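Local atomic coordinates of UDP-D-quinovosamine 4-dehydrogenase (Vibrio fischeri, PDB entry 3NKL), a protein that probably acts as an oxidoreductase and lyase on a UDP-sugar, this chain being a Rossmann-like, CoA-binding-type domain cut from a longer, probably membrane-bound protein. Residues H30-I35 against K62-S67; K40-T45 against P54-R59. All blocks are in the same frame, centred on the assembly; numbering follows the deposited sequence.

Contact 1: residues H30-I35 against K62-S67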
ATOM      1  N   HIS B  30       6.746  -0.177  20.264  1.00 28.30           N
ATOM      2  CA  HIS B  30       5.820  -1.290  20.202  1.00 30.72           C
ATOM      3  C   HIS B  30       4.538  -0.876  19.486  1.00 26.91           C
ATOM      4  O   HIS B  30       3.792  -0.016  19.973  1.00 26.25           O
ATOM      5  CB  HIS B  30       5.504  -1.815  21.604  1.00 34.81           C
ATOM      6  CG  HIS B  30       4.390  -2.814  21.628  1.00 40.72           C
ATOM      7  ND1 HIS B  30       4.498  -4.063  21.054  1.00 40.64           N
ATOM      8  CD2 HIS B  30       3.139  -2.745  22.144  1.00 46.88           C
ATOM      9  CE1 HIS B  30       3.364  -4.720  21.215  1.00 45.06           C
ATOM     10  NE2 HIS B  30       2.522  -3.944  21.875  1.00 47.13           N
ATOM     11  N   PRO B  31       4.273  -1.476  18.316  1.00 27.86           N
ATOM     12  CA  PRO B  31       3.056  -1.066  17.618  1.00 25.43           C
ATOM     13  C   PRO B  31       1.832  -1.646  18.326  1.00 32.46           C
ATOM     14  O   PRO B  31       1.726  -2.858  18.463  1.00 33.48           O
ATOM     15  CB  PRO B  31       3.237  -1.662  16.208  1.00 23.71           C
ATOM     16  CG  PRO B  31       4.178  -2.795  16.384  1.00 27.77           C
ATOM     17  CD  PRO B  31       5.032  -2.510  17.586  1.00 26.81           C
ATOM     18  N   ILE B  32       0.940  -0.777  18.790  1.00 24.53           N
ATOM     19  CA  ILE B  32      -0.265  -1.189  19.508  1.00 27.54           C
ATOM     20  C   ILE B  32      -1.375  -1.623  18.563  1.00 33.88           C
ATOM     21  O   ILE B  32      -2.111  -2.576  18.837  1.00 28.24           O
ATOM     22  CB  ILE B  32      -0.808  -0.010  20.340  1.00 36.79           C
ATOM     23  CG1 ILE B  32       0.202   0.374  21.417  1.00 40.09           C
ATOM     24  CG2 ILE B  32      -2.154  -0.352  20.946  1.00 45.40           C
ATOM     25  CD1 ILE B  32       0.610  -0.769  22.284  1.00 56.05           C
ATOM     26  N   ALA B  33      -1.494  -0.902  17.456  1.00 23.20           N
ATOM     27  CA  ALA B  33      -2.561  -1.123  16.481  1.00 26.11           C
ATOM     28  C   ALA B  33      -2.175  -0.393  15.217  1.00 24.36           C
ATOM     29  O   ALA B  33      -1.262   0.451  15.248  1.00 21.90           O
ATOM     30  CB  ALA B  33      -3.873  -0.571  17.010  1.00 24.45           C
ATOM     31  N   PHE B  34      -2.865  -0.711  14.117  1.00 23.59           N
ATOM     32  CA  PHE B  34      -2.742   0.013  12.867  1.00 20.23           C
ATOM     33  C   PHE B  34      -3.919   0.955  12.693  1.00 23.24           C
ATOM     34  O   PHE B  34      -5.019   0.682  13.167  1.00 23.95           O
ATOM     35  CB  PHE B  34      -2.784  -0.950  11.660  1.00 19.16           C
ATOM     36  CG  PHE B  34      -1.586  -1.838  11.540  1.00 24.69           C
ATOM     37  CD1 PHE B  34      -1.620  -3.140  12.014  1.00 32.34           C
ATOM     38  CD2 PHE B  34      -0.426  -1.379  10.929  1.00 23.63           C
ATOM     39  CE1 PHE B  34      -0.517  -3.965  11.881  1.00 37.84           C
ATOM     40  CE2 PHE B  34       0.685  -2.197  10.795  1.00 23.69           C
ATOM     41  CZ  PHE B  34       0.641  -3.487  11.263  1.00 30.97           C
ATOM     42  N   ILE B  35      -3.690   2.049  11.984  1.00 19.92           N
ATOM     43  CA  ILE B  35      -4.768   2.868  11.460  1.00 18.28           C
ATOM     44  C   ILE B  35      -4.731   2.734   9.931  1.00 22.28           C
ATOM     45  O   ILE B  35      -3.650   2.745   9.339  1.00 23.96           O
ATOM     46  CB  ILE B  35      -4.580   4.342  11.841  1.00 18.03           C
ATOM     47  CG1 ILE B  35      -4.560   4.496  13.365  1.00 19.90           C
ATOM     48  CG2 ILE B  35      -5.706   5.207  11.256  1.00 20.90           C
ATOM     49  CD1 ILE B  35      -5.930   4.290  14.005  1.00 25.98           C
ATOM     50  N   LYS B  62      -5.631   7.995  23.503  1.00 26.56           N
ATOM     51  CA  LYS B  62      -5.995   8.172  24.909  1.00 34.49           C
ATOM     52  C   LYS B  62      -5.936   6.855  25.686  1.00 33.22           C
ATOM     53  O   LYS B  62      -5.413   6.808  26.792  1.00 34.40           O
ATOM     54  CB  LYS B  62      -7.393   8.809  25.014  1.00 39.24           C
ATOM     55  CG  LYS B  62      -7.984   8.872  26.421  1.00 48.08           C
ATOM     56  CD  LYS B  62      -9.395   9.464  26.389  1.00 54.65           C
ATOM     57  CE  LYS B  62     -10.079   9.412  27.753  1.00 64.42           C
ATOM     58  NZ  LYS B  62     -11.544   9.692  27.658  1.00 69.36           N
ATOM     59  N   LYS B  63      -6.445   5.779  25.096  1.00 30.06           N
ATOM     60  CA  LYS B  63      -6.506   4.491  25.789  1.00 33.00           C
ATOM     61  C   LYS B  63      -5.118   3.930  26.088  1.00 34.84           C
ATOM     62  O   LYS B  63      -4.889   3.342  27.149  1.00 29.85           O
ATOM     63  CB  LYS B  63      -7.309   3.469  24.973  1.00 34.47           C
ATOM     64  CG  LYS B  63      -7.283   2.050  25.538  1.00 46.52           C
ATOM     65  CD  LYS B  63      -8.178   1.111  24.729  1.00 56.24           C
ATOM     66  CE  LYS B  63      -8.360  -0.238  25.419  1.00 68.40           C
ATOM     67  NZ  LYS B  63      -9.323  -1.120  24.690  1.00 71.38           N
ATOM     68  N   HIS B  64      -4.192   4.130  25.157  1.00 28.11           N
ATOM     69  CA  HIS B  64      -2.859   3.549  25.268  1.00 26.85           C
ATOM     70  C   HIS B  64      -1.771   4.571  25.583  1.00 29.14           C
ATOM     71  O   HIS B  64      -0.586   4.246  25.522  1.00 29.37           O
ATOM     72  CB  HIS B  64      -2.509   2.839  23.954  1.00 28.97           C
ATOM     73  CG  HIS B  64      -3.414   1.693  23.635  1.00 36.81           C
ATOM     74  ND1 HIS B  64      -3.305   0.464  24.251  1.00 38.75           N
ATOM     75  CD2 HIS B  64      -4.449   1.589  22.767  1.00 38.68           C
ATOM     76  CE1 HIS B  64      -4.236  -0.348  23.779  1.00 41.99           C
ATOM     77  NE2 HIS B  64      -4.938   0.307  22.872  1.00 41.18           N
ATOM     78  N   CYS B  65      -2.171   5.800  25.904  1.00 25.70           N
ATOM     79  CA  CYS B  65      -1.219   6.880  26.166  1.00 23.37           C
ATOM     80  C   CYS B  65      -0.143   6.960  25.085  1.00 23.88           C
ATOM     81  O   CYS B  65       1.051   6.933  25.379  1.00 24.80           O
ATOM     82  CB  CYS B  65      -0.568   6.698  27.540  1.00 27.55           C
ATOM     83  SG  CYS B  65      -1.779   6.700  28.890  1.00 34.52           S
ATOM     84  N   ILE B  66      -0.587   7.044  23.831  1.00 22.92           N
ATOM     85  CA  ILE B  66       0.317   7.084  22.684  1.00 20.93           C
ATOM     86  C   ILE B  66       0.746   8.526  22.392  1.00 24.20           C
ATOM     87  O   ILE B  66      -0.088   9.409  22.284  1.00 27.17           O
ATOM     88  CB  ILE B  66      -0.354   6.444  21.444  1.00 23.12           C
ATOM     89  CG1 ILE B  66      -0.340   4.913  21.591  1.00 23.05           C
ATOM     90  CG2 ILE B  66       0.382   6.862  20.153  1.00 21.09           C
ATOM     91  CD1 ILE B  66      -1.457   4.219  20.903  1.00 27.38           C
ATOM     92  N   SER B  67       2.043   8.781  22.274  1.00 21.06           N
ATOM     93  CA  SER B  67       2.459  10.139  21.952  1.00 27.08           C
ATOM     94  C   SER B  67       3.254  10.208  20.657  1.00 21.20           C
ATOM     95  O   SER B  67       3.818  11.237  20.349  1.00 19.22           O
ATOM     96  CB  SER B  67       3.268  10.755  23.099  1.00 31.40           C
ATOM     97  OG  SER B  67       4.415   9.986  23.361  1.00 39.57           O
TER
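Ile32 sets its CG2 methyl over the centre of one face of the His64 imidazole, a CH-pi contact in which the methyl carbon sits 3.3 Å from the ring centroid and only 4° off the ring normal. The contact belongs to a Rossmann-like alpha/beta domain, where helix 57-64 packs across one side of the largely parallel sheet and strand 29-35 meets its C-terminal end. CG1 turns beside the backbone N of Ile32 (chi1 -64°), which leaves CG2 anti to that N and carries it to the ring. The other face of the imidazole is met only toward the rim, by Lys63 CG, 3.9 Å above the plane. No hydrogen bond joins the two segments; the link is made by the CH-pi contact and an apolar side-chain contact. Past His64 the helix closes in a Schellman motif, with Cys65 at positive phi (48°), and the chain turns back toward the sheet. Cys65 forms an interchain disulfide in a crystal structure of this protein. The turn brings in Ile66, which is buried and also rests on Leu8 of the central strand 5-10. Ile66 CD1 lies 4.2 Å from CG1 of Ile32.

Contact 2: residues K40-T45 against P54-R59. With SO4 (sulfate ion), chain J; SO4 (sulfate ion), chain K.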
ATOM      1  N   LYS B  40     -12.776  -1.277   4.534  1.00 51.51           N
ATOM      2  CA  LYS B  40     -12.813  -2.730   4.379  1.00 59.12           C
ATOM      3  C   LYS B  40     -11.902  -3.429   5.390  1.00 55.19           C
ATOM      4  O   LYS B  40     -12.106  -4.602   5.714  1.00 48.80           O
ATOM      5  CB  LYS B  40     -12.425  -3.138   2.954  1.00 70.94           C
ATOM      6  CG  LYS B  40     -13.413  -2.688   1.879  1.00 83.02           C
ATOM      7  CD  LYS B  40     -12.918  -3.042   0.482  1.00 94.43           C
ATOM      8  CE  LYS B  40     -13.883  -2.549  -0.590  1.00104.17           C
ATOM      9  NZ  LYS B  40     -13.385  -2.822  -1.970  1.00107.22           N
ATOM     10  N   LYS B  41     -10.899  -2.704   5.884  1.00 42.10           N
ATOM     11  CA  LYS B  41      -9.936  -3.268   6.826  1.00 44.40           C
ATOM     12  C   LYS B  41     -10.281  -2.992   8.293  1.00 39.08           C
ATOM     13  O   LYS B  41      -9.604  -3.483   9.199  1.00 36.30           O
ATOM     14  CB  LYS B  41      -8.519  -2.748   6.522  1.00 36.73           C
ATOM     15  CG  LYS B  41      -7.993  -3.164   5.154  1.00 43.83           C
ATOM     16  CD  LYS B  41      -6.506  -2.839   4.997  1.00 39.42           C
ATOM     17  CE  LYS B  41      -5.997  -3.352   3.654  1.00 43.66           C
ATOM     18  NZ  LYS B  41      -4.519  -3.236   3.502  1.00 41.77           N
ATOM     19  N   HIS B  42     -11.318  -2.195   8.530  1.00 36.63           N
ATOM     20  CA  HIS B  42     -11.644  -1.804   9.892  1.00 39.22           C
ATOM     21  C   HIS B  42     -11.930  -3.023  10.757  1.00 47.82           C
ATOM     22  O   HIS B  42     -12.704  -3.907  10.386  1.00 49.70           O
ATOM     23  CB  HIS B  42     -12.813  -0.824   9.929  1.00 40.20           C
ATOM     24  CG  HIS B  42     -13.194  -0.395  11.314  1.00 38.36           C
ATOM     25  ND1 HIS B  42     -12.352   0.330  12.129  1.00 39.25           N
ATOM     26  CD2 HIS B  42     -14.330  -0.586  12.027  1.00 46.90           C
ATOM     27  CE1 HIS B  42     -12.950   0.567  13.283  1.00 41.89           C
ATOM     28  NE2 HIS B  42     -14.154   0.022  13.245  1.00 46.18           N
ATOM     29  N   LYS B  43     -11.268  -3.063  11.901  1.00 42.91           N
ATOM     30  CA  LYS B  43     -11.382  -4.155  12.852  1.00 45.02           C
ATOM     31  C   LYS B  43     -10.965  -5.531  12.330  1.00 41.16           C
ATOM     32  O   LYS B  43     -11.301  -6.538  12.939  1.00 49.83           O
ATOM     33  CB  LYS B  43     -12.777  -4.178  13.480  1.00 46.01           C
ATOM     34  CG  LYS B  43     -12.959  -3.056  14.503  1.00 43.85           C
ATOM     35  CD  LYS B  43     -14.374  -3.006  15.084  1.00 52.08           C
ATOM     36  CE  LYS B  43     -14.409  -2.128  16.330  1.00 55.14           C
ATOM     37  NZ  LYS B  43     -15.792  -1.772  16.749  1.00 59.80           N
ATOM     38  N   THR B  44     -10.217  -5.580  11.231  1.00 43.24           N
ATOM     39  CA  THR B  44      -9.556  -6.832  10.859  1.00 47.06           C
ATOM     40  C   THR B  44      -8.248  -6.916  11.637  1.00 49.91           C
ATOM     41  O   THR B  44      -7.885  -5.972  12.337  1.00 45.15           O
ATOM     42  CB  THR B  44      -9.304  -6.961   9.348  1.00 49.57           C
ATOM     43  OG1 THR B  44      -8.408  -5.936   8.907  1.00 46.81           O
ATOM     44  CG2 THR B  44     -10.617  -6.862   8.569  1.00 51.22           C
ATOM     45  N   THR B  45      -7.547  -8.040  11.549  1.00 50.75           N
ATOM     46  CA  THR B  45      -6.304  -8.176  12.304  1.00 54.97           C
ATOM     47  C   THR B  45      -5.154  -8.664  11.434  1.00 64.82           C
ATOM     48  O   THR B  45      -5.337  -9.506  10.557  1.00 68.62           O
ATOM     49  CB  THR B  45      -6.453  -9.123  13.500  1.00 58.63           C
ATOM     50  OG1 THR B  45      -6.263 -10.473  13.062  1.00 69.30           O
ATOM     51  CG2 THR B  45      -7.827  -8.974  14.145  1.00 54.40           C
ATOM     52  N   PRO B  54      -9.647   5.702  10.818  1.00 26.79           N
ATOM     53  CA  PRO B  54      -9.013   6.860  11.461  1.00 28.76           C
ATOM     54  C   PRO B  54      -9.900   7.530  12.511  1.00 31.00           C
ATOM     55  O   PRO B  54      -9.406   8.300  13.323  1.00 28.56           O
ATOM     56  CB  PRO B  54      -8.771   7.829  10.301  1.00 31.47           C
ATOM     57  CG  PRO B  54      -8.833   6.992   9.061  1.00 31.81           C
ATOM     58  CD  PRO B  54      -9.724   5.835   9.350  1.00 28.82           C
ATOM     59  N   LYS B  55     -11.200   7.266  12.474  1.00 29.44           N
ATOM     60  CA  LYS B  55     -12.100   7.796  13.490  1.00 29.23           C
ATOM     61  C   LYS B  55     -11.683   7.315  14.877  1.00 33.77           C
ATOM     62  O   LYS B  55     -11.984   7.956  15.887  1.00 37.34           O
ATOM     63  CB  LYS B  55     -13.550   7.368  13.189  1.00 30.53           C
ATOM     64  CG  LYS B  55     -14.545   7.620  14.320  1.00 45.21           C
ATOM     65  CD  LYS B  55     -15.971   7.258  13.861  1.00 62.01           C
ATOM     66  CE  LYS B  55     -17.006   7.349  14.987  1.00 69.22           C
ATOM     67  NZ  LYS B  55     -18.363   6.888  14.531  1.00 69.70           N
ATOM     68  N   TYR B  56     -10.994   6.182  14.927  1.00 33.01           N
ATOM     69  CA  TYR B  56     -10.556   5.620  16.209  1.00 32.93           C
ATOM     70  C   TYR B  56      -9.265   6.240  16.774  1.00 28.89           C
ATOM     71  O   TYR B  56      -8.821   5.838  17.839  1.00 26.47           O
ATOM     72  CB  TYR B  56     -10.391   4.095  16.098  1.00 28.32           C
ATOM     73  CG  TYR B  56     -11.694   3.333  16.265  1.00 37.54           C
ATOM     74  CD1 TYR B  56     -11.815   2.319  17.197  1.00 46.32           C
ATOM     75  CD2 TYR B  56     -12.802   3.645  15.498  1.00 39.45           C
ATOM     76  CE1 TYR B  56     -13.008   1.627  17.354  1.00 50.98           C
ATOM     77  CE2 TYR B  56     -14.006   2.961  15.654  1.00 48.21           C
ATOM     78  CZ  TYR B  56     -14.097   1.955  16.578  1.00 49.93           C
ATOM     79  OH  TYR B  56     -15.287   1.272  16.734  1.00 56.90           O
ATOM     80  N   LEU B  57      -8.654   7.181  16.054  1.00 22.08           N
ATOM     81  CA  LEU B  57      -7.379   7.770  16.479  1.00 21.49           C
ATOM     82  C   LEU B  57      -7.424   8.321  17.910  1.00 24.06           C
ATOM     83  O   LEU B  57      -6.587   7.988  18.754  1.00 23.40           O
ATOM     84  CB  LEU B  57      -6.966   8.896  15.527  1.00 20.77           C
ATOM     85  CG  LEU B  57      -6.134   8.490  14.308  1.00 24.35           C
ATOM     86  CD1 LEU B  57      -6.071   9.666  13.358  1.00 24.65           C
ATOM     87  CD2 LEU B  57      -4.733   8.054  14.722  1.00 20.21           C
ATOM     88  N   GLU B  58      -8.387   9.186  18.173  1.00 29.65           N
ATOM     89  CA  GLU B  58      -8.462   9.819  19.489  1.00 32.25           C
ATOM     90  C   GLU B  58      -8.583   8.809  20.607  1.00 31.75           C
ATOM     91  O   GLU B  58      -7.858   8.882  21.600  1.00 36.89           O
ATOM     92  CB  GLU B  58      -9.613  10.817  19.539  1.00 41.77           C
ATOM     93  CG  GLU B  58      -9.274  12.111  18.831  1.00 61.97           C
ATOM     94  CD  GLU B  58     -10.462  12.736  18.133  1.00 76.21           C
ATOM     95  OE1 GLU B  58     -10.400  12.914  16.896  1.00 73.73           O
ATOM     96  OE2 GLU B  58     -11.455  13.050  18.823  1.00 88.27           O
ATOM     97  N   ARG B  59      -9.486   7.849  20.449  1.00 27.85           N
ATOM     98  CA  ARG B  59      -9.727   6.908  21.526  1.00 30.87           C
ATOM     99  C   ARG B  59      -8.556   5.957  21.764  1.00 33.27           C
ATOM    100  O   ARG B  59      -8.324   5.543  22.887  1.00 30.38           O
ATOM    101  CB  ARG B  59     -11.044   6.147  21.321  1.00 30.17           C
ATOM    102  CG  ARG B  59     -11.051   5.125  20.203  1.00 37.43           C
ATOM    103  CD  ARG B  59     -12.488   4.615  19.941  1.00 43.94           C
ATOM    104  NE  ARG B  59     -13.273   5.582  19.170  1.00 50.85           N
ATOM    105  CZ  ARG B  59     -14.496   5.359  18.690  1.00 56.73           C
ATOM    106  NH1 ARG B  59     -15.099   4.194  18.902  1.00 53.35           N
ATOM    107  NH2 ARG B  59     -15.117   6.306  17.995  1.00 56.03           N
TER
HETATM  108  S   SO4 J 143     -17.653   1.372  14.136  1.00 95.23           S
HETATM  109  O1  SO4 J 143     -16.891   0.282  14.742  1.00 92.00           O
HETATM  110  O2  SO4 J 143     -19.057   0.975  14.088  1.00103.90           O
HETATM  111  O3  SO4 J 143     -17.528   2.604  14.916  1.00 91.46           O
HETATM  112  O4  SO4 J 143     -17.165   1.614  12.781  1.00100.02           O
HETATM  113  S   SO4 K 144     -13.080   7.855   9.149  1.00 68.90           S
HETATM  114  O1  SO4 K 144     -12.714   6.742  10.015  1.00 42.16           O
HETATM  115  O2  SO4 K 144     -12.555   7.623   7.794  1.00 71.87           O
HETATM  116  O3  SO4 K 144     -14.543   7.939   9.093  1.00 76.15           O
HETATM  117  O4  SO4 K 144     -12.540   9.111   9.675  1.00 73.04           O
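The Tyr56 ring is sandwiched: CE1 of His42 stands 3.5 Å above one face, toward the rim, and Arg59 NH1 lies 3.4 Å from the plane on the opposite face. At the phenol's edge, in its plane, is O3 of the chain J sulfate. His42 and Tyr56 form a T-shaped (edge-to-face) pair with planes at 65°, the imidazole supplying the edge and its own face carrying Lys43 CG. With CG anti to the backbone N (chi1 180°), the imidazole of His42 reaches across to Tyr56. Its two nitrogens are both engaged, ND1 with the backbone N of Arg53 and NE2 with O1 of the chain J sulfate, at an N-H...O angle of 152°. O1 of the chain J sulfate is gripped three times: by NE2 of His42, by NZ of Lys43 at 3.1 Å and by OH of Tyr56 at 2.7 Å. The extended Lys43 chain brings its ammonium here, and the anion would probably offset the local positive charge. Lys41 to Thr44 form the type II beta turn that carries His42 and Lys43, in which Lys41 O accepts both Thr44 N and Thr44 OG1, the latter at 2.7 Å, from the same face of its plane. O1 of a second sulfate, chain K, accepts a hydrogen bond from the backbone N of Lys55 at 2.9 Å. Both ions probably come from the crystallisation liquor. The arrangement is a surface anion site, made by a beta turn and the residues leading into helix 57-64 of a Rossmann-like domain.

Overall arrangement
From the N terminus the chain runs through strand 5-10 and helix 14-25 into strand 29-35, where contact 1 opens. It then passes the turn at 41-44, the short strands 45-46 and 49-52, and helix 57-64. Contact 2 closes the smaller loop, around the hairpin. Contact 1 closes the larger loop, so contact 2 is nested within it. Both use helix 57-64, and their centres lie about 12 Å apart. Ile35 bridges them, its CG2 packing 3.7 Å from Pro54 CA. Contact 1 joins the C-terminal end of helix 57-64 to strand 29-35, and contact 2 joins the residues leading into the helix to the loop after that strand.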